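Local coordinates for protein phospho-furanose lactonase (Mycoplasma synoviae, PDB 3OVG) that hydrolyses 1,4-lactones, notably D-xylono- and L-arabino-1,4-lactone 5-phosphates, in a zinc-dependent reaction that uses two metal ions per subunit, at residues A[264-269]-A[316-321]. Numbering follows the deposited sequence.
Sequences GLQKHI and IFDILV
Asp318 takes Gln266 on one carboxylate oxygen and Lys267 on the other, tying helix 313-327 to the loop that leads into strand 269-271 of this TIM-barrel phosphotriesterase-family fold. The Gln266 bond is short and nearly straight: Gln266 NE2 lies 2.7 Å from Asp318 OD2, with 172° at the hydrogen. OD2 lies almost in the Gln266 amide plane; NE2 approaches OD2 on its anti side, tilted out of the carboxylate plane, and the amide and carboxylate planes are turned 58° apart. Gln266 CG stands between its backbone N and carbonyl carbon, and from there the chain runs extended to the helix. Lys267 starts away from the helix but bends at chi2 (-86°), and its end returns across the carboxylate. Lys267 NZ forms a salt bridge to Asp318 OD1 at 3.1 Å, approaching from above the carboxylate plane, and Lys267 CE lies against Asp318 OD2. Asn322 ND2 also donates to OD1, so this buried carboxylate has three donors, and the lysine charge would be expected to favour its ionised form. Beside the polar cluster, the loop gives way to the strand, and two isoleucines cross with Ile269 CG2 3.9 Å from Ile319 CG1. The helix backbone adds a CA-H...O contact there, Ile319 CA lying 3.4 Å from Ile269 O.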
# COMPACT_ATOMS: atom_id res chain seq x y z
N GLY A 264 38.59 3.79 27.59
CA GLY A 264 38.74 2.95 28.77
C GLY A 264 37.45 2.25 29.13
O GLY A 264 37.26 1.78 30.24
N LEU A 265 36.57 2.12 28.14
CA LEU A 265 35.24 1.58 28.39
C LEU A 265 35.06 0.15 27.88
O LEU A 265 33.92 -0.33 27.72
CB LEU A 265 34.21 2.54 27.75
CG LEU A 265 34.24 4.02 28.21
CD1 LEU A 265 33.05 4.83 27.63
CD2 LEU A 265 34.21 4.10 29.75
N GLN A 266 36.17 -0.56 27.64
CA GLN A 266 36.06 -1.90 27.05
C GLN A 266 35.28 -2.94 27.88
O GLN A 266 34.82 -3.95 27.34
CB GLN A 266 37.44 -2.48 26.75
CG GLN A 266 38.23 -2.87 28.01
CD GLN A 266 39.67 -3.11 27.66
OE1 GLN A 266 40.36 -2.20 27.20
NE2 GLN A 266 40.13 -4.37 27.81
N LYS A 267 35.14 -2.72 29.17
CA LYS A 267 34.34 -3.64 29.98
C LYS A 267 32.82 -3.46 29.84
O LYS A 267 32.05 -4.23 30.42
CB LYS A 267 34.72 -3.50 31.45
CG LYS A 267 36.19 -3.80 31.78
CD LYS A 267 36.43 -5.29 32.03
CE LYS A 267 37.91 -5.56 32.34
NZ LYS A 267 38.14 -7.03 32.44
N HIS A 268 32.40 -2.46 29.06
CA HIS A 268 30.98 -2.12 28.91
C HIS A 268 30.40 -2.38 27.53
O HIS A 268 29.42 -1.75 27.14
CB HIS A 268 30.78 -0.67 29.30
CG HIS A 268 31.05 -0.45 30.74
ND1 HIS A 268 30.06 -0.46 31.70
CD2 HIS A 268 32.22 -0.29 31.41
CE1 HIS A 268 30.60 -0.29 32.89
NE2 HIS A 268 31.91 -0.18 32.75
N ILE A 269 30.97 -3.36 26.83
CA ILE A 269 30.62 -3.65 25.46
C ILE A 269 30.43 -5.15 25.27
O ILE A 269 31.32 -5.94 25.59
CB ILE A 269 31.74 -3.19 24.52
CG1 ILE A 269 32.01 -1.69 24.72
CG2 ILE A 269 31.39 -3.52 23.05
CD1 ILE A 269 33.14 -1.16 23.82
N ILE A 316 38.96 -7.34 22.92
CA ILE A 316 38.11 -8.31 22.24
C ILE A 316 37.72 -9.44 23.19
O ILE A 316 36.55 -9.86 23.21
CB ILE A 316 38.77 -8.85 20.93
CG1 ILE A 316 38.84 -7.72 19.89
CG2 ILE A 316 37.95 -10.01 20.38
CD1 ILE A 316 39.39 -8.17 18.54
N PHE A 317 38.69 -9.91 24.00
CA PHE A 317 38.43 -10.94 25.01
C PHE A 317 37.37 -10.51 26.04
O PHE A 317 36.49 -11.30 26.40
CB PHE A 317 39.71 -11.39 25.76
CG PHE A 317 39.53 -12.67 26.55
CD1 PHE A 317 39.56 -13.90 25.91
CD2 PHE A 317 39.28 -12.64 27.90
CE1 PHE A 317 39.38 -15.09 26.63
CE2 PHE A 317 39.08 -13.82 28.63
CZ PHE A 317 39.14 -15.05 27.99
N ASP A 318 37.50 -9.29 26.55
CA ASP A 318 36.50 -8.73 27.44
C ASP A 318 35.15 -8.70 26.75
O ASP A 318 34.15 -9.12 27.33
CB ASP A 318 36.86 -7.32 27.88
CG ASP A 318 37.99 -7.29 28.90
OD1 ASP A 318 38.24 -8.31 29.57
OD2 ASP A 318 38.58 -6.22 29.05
N ILE A 319 35.13 -8.21 25.52
CA ILE A 319 33.87 -8.10 24.78
C ILE A 319 33.13 -9.44 24.57
O ILE A 319 31.91 -9.51 24.72
CB ILE A 319 34.08 -7.42 23.43
CG1 ILE A 319 34.37 -5.93 23.63
CG2 ILE A 319 32.86 -7.61 22.56
CD1 ILE A 319 34.90 -5.22 22.36
N LEU A 320 33.86 -10.49 24.23
CA LEU A 320 33.26 -11.77 23.91
C LEU A 320 33.09 -12.68 25.14
O LEU A 320 32.19 -13.52 25.16
CB LEU A 320 34.09 -12.52 22.84
CG LEU A 320 34.26 -11.86 21.46
CD1 LEU A 320 35.26 -12.62 20.64
CD2 LEU A 320 32.91 -11.79 20.73
N VAL A 321 33.99 -12.55 26.13
CA VAL A 321 34.07 -13.53 27.23
C VAL A 321 33.86 -12.95 28.61
O VAL A 321 32.97 -13.38 29.33
CB VAL A 321 35.42 -14.27 27.20
CG1 VAL A 321 35.46 -15.36 28.27
CG2 VAL A 321 35.63 -14.87 25.85